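Local coordinates for J domain-containing protein required for chloroplast accumulation response 1 (Arabidopsis thaliana, PDB 3AG7) that carries a J domain whose co-chaperone activity is required for chloroplast photorelocation movement, in which the protein modulates chloroplast actin filaments, at residues Lys9-Lys14 against Gln82-Glu87. Numbering follows the deposited sequence.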
loop_
_atom_site.group_PDB
_atom_site.type_symbol
_atom_site.label_atom_id
_atom_site.label_comp_id
_atom_site.label_asym_id
_atom_site.label_seq_id
_atom_site.Cartn_x
_atom_site.Cartn_y
_atom_site.Cartn_z
ATOM N N LYS A 9 4.171 14.855 -8.857
ATOM C CA LYS A 9 2.836 15.410 -8.526
ATOM C C LYS A 9 1.695 14.535 -9.034
ATOM O O LYS A 9 0.629 14.397 -8.363
ATOM C CB LYS A 9 2.693 16.840 -9.045
ATOM C CG LYS A 9 3.248 17.935 -8.107
ATOM C CD LYS A 9 4.629 17.659 -7.483
ATOM C CE LYS A 9 4.810 18.508 -6.190
ATOM N NZ LYS A 9 6.255 18.647 -5.817
ATOM N N ASN A 10 1.927 13.902 -10.179
ATOM C CA ASN A 10 0.979 12.905 -10.743
ATOM C C ASN A 10 0.816 11.638 -9.907
ATOM O O ASN A 10 -0.290 11.138 -9.737
ATOM C CB ASN A 10 1.367 12.518 -12.172
ATOM C CG ASN A 10 1.062 13.611 -13.180
ATOM O OD1 ASN A 10 0.220 14.478 -12.946
ATOM N ND2 ASN A 10 1.712 13.552 -14.317
ATOM N N ILE A 11 1.919 11.173 -9.338
ATOM C CA ILE A 11 1.907 10.090 -8.365
ATOM C C ILE A 11 1.155 10.520 -7.126
ATOM O O ILE A 11 0.315 9.789 -6.632
ATOM C CB ILE A 11 3.355 9.647 -8.014
ATOM C CG1 ILE A 11 3.998 8.962 -9.245
ATOM C CG2 ILE A 11 3.366 8.742 -6.731
ATOM C CD1 ILE A 11 5.565 8.705 -9.072
ATOM N N ASP A 12 1.462 11.701 -6.605
ATOM C CA ASP A 12 0.694 12.220 -5.479
ATOM C C ASP A 12 -0.795 12.176 -5.746
ATOM O O ASP A 12 -1.594 11.772 -4.875
ATOM C CB ASP A 12 1.082 13.677 -5.199
ATOM C CG ASP A 12 2.438 13.805 -4.547
ATOM O OD1 ASP A 12 2.924 12.806 -3.971
ATOM O OD2 ASP A 12 2.983 14.937 -4.568
ATOM N N ALA A 13 -1.192 12.661 -6.914
ATOM C CA ALA A 13 -2.616 12.766 -7.246
ATOM C C ALA A 13 -3.279 11.392 -7.361
ATOM O O ALA A 13 -4.399 11.189 -6.902
ATOM C CB ALA A 13 -2.814 13.564 -8.523
ATOM N N LYS A 14 -2.574 10.435 -7.941
ATOM C CA LYS A 14 -3.138 9.093 -8.036
ATOM C C LYS A 14 -3.293 8.478 -6.665
ATOM O O LYS A 14 -4.293 7.818 -6.390
ATOM C CB LYS A 14 -2.366 8.156 -8.957
ATOM C CG LYS A 14 -3.163 6.840 -9.191
ATOM C CD LYS A 14 -2.452 5.928 -10.153
ATOM C CE LYS A 14 -3.321 4.741 -10.587
ATOM N NZ LYS A 14 -2.527 3.867 -11.508
ATOM N N GLN A 82 9.322 4.549 -7.935
ATOM C CA GLN A 82 8.643 3.431 -7.279
ATOM C C GLN A 82 8.769 3.572 -5.755
ATOM O O GLN A 82 7.794 3.386 -5.018
ATOM C CB GLN A 82 9.172 2.062 -7.764
ATOM C CG GLN A 82 8.618 1.703 -9.170
ATOM C CD GLN A 82 9.192 0.406 -9.682
ATOM O OE1 GLN A 82 10.294 0.044 -9.308
ATOM N NE2 GLN A 82 8.457 -0.300 -10.553
ATOM N N LYS A 83 9.960 3.913 -5.296
ATOM C CA LYS A 83 10.208 4.078 -3.878
ATOM C C LYS A 83 9.382 5.213 -3.303
ATOM O O LYS A 83 8.836 5.108 -2.204
ATOM C CB LYS A 83 11.697 4.289 -3.607
ATOM C CG LYS A 83 12.428 2.944 -3.750
ATOM C CD LYS A 83 13.899 3.040 -3.460
ATOM C CE LYS A 83 14.665 3.606 -4.625
ATOM N NZ LYS A 83 16.108 3.385 -4.343
ATOM N N TYR A 84 9.351 6.325 -4.001
ATOM C CA TYR A 84 8.469 7.423 -3.614
ATOM C C TYR A 84 6.991 7.008 -3.488
ATOM O O TYR A 84 6.360 7.248 -2.443
ATOM C CB TYR A 84 8.622 8.598 -4.596
ATOM C CG TYR A 84 7.779 9.790 -4.225
ATOM C CD1 TYR A 84 8.278 10.786 -3.369
ATOM C CD2 TYR A 84 6.447 9.859 -4.590
ATOM C CE1 TYR A 84 7.485 11.892 -3.029
ATOM C CE2 TYR A 84 5.670 10.951 -4.278
ATOM C CZ TYR A 84 6.173 11.950 -3.472
ATOM O OH TYR A 84 5.355 13.006 -3.102
ATOM N N MET A 85 6.445 6.330 -4.501
ATOM C CA MET A 85 5.057 5.907 -4.473
ATOM C C MET A 85 4.839 4.980 -3.290
ATOM O O MET A 85 3.852 5.118 -2.547
ATOM C CB MET A 85 4.731 5.171 -5.786
ATOM C CG MET A 85 3.356 5.398 -6.287
ATOM S SD MET A 85 3.140 4.467 -7.805
ATOM C CE MET A 85 2.377 3.024 -7.075
ATOM N N ALA A 86 5.762 4.034 -3.111
ATOM C CA ALA A 86 5.650 3.050 -2.032
ATOM C C ALA A 86 5.664 3.735 -0.665
ATOM O O ALA A 86 4.974 3.325 0.233
ATOM C CB ALA A 86 6.779 2.047 -2.108
ATOM N N GLU A 87 6.516 4.740 -0.502
ATOM C CA GLU A 87 6.615 5.418 0.784
ATOM C C GLU A 87 5.255 6.037 1.140
ATOM O O GLU A 87 4.784 5.941 2.297
ATOM C CB GLU A 87 7.697 6.498 0.717
ATOM C CG GLU A 87 7.805 7.390 1.945
ATOM C CD GLU A 87 8.829 8.523 1.754
ATOM O OE1 GLU A 87 8.406 9.693 1.705
ATOM O OE2 GLU A 87 10.036 8.253 1.565
#
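Tyr84 reaches from helix 80-100 to Ile11 and Asp12 on helix 5-19. Its CB starts toward the partner helix, and with CG anti to the backbone N (chi1 -178°) the ring reaches over to helix 5-19. Along one edge, Tyr84 CD2 meets the methyl CG2 of Ile11 at 3.9 Å, and CE2 stays beside that methyl while passing Asp12 OD1. At the tip, Tyr84 OH donates a short hydrogen bond of 2.6 Å to Asp12 OD1, which receives it through its syn lone pair. The acceptor lies in the ring plane, although the carboxylate is turned 45° from it. Tyrosine suits this place because its apolar ring edge meets the methyl while the hydroxyl beyond reaches the carboxylate, for which the short Asp12 supplies the acceptor. Ile11 CG2 is shared: it also presses on Met85 CG at 3.4 Å, tight for two carbons, the unbranched Met85 offering a methylene to the branched isoleucine's methyl. On helix 5-19, Ile8 also touches Tyr84 and Ile15 touches Met85. The segment axes approach to 10.3 Å and run roughly parallel, 30° apart. This side-by-side helix packing joins the N-terminal helix to the long C-terminal helix of an auxilin-like J domain, at the surface of its all-helical fold.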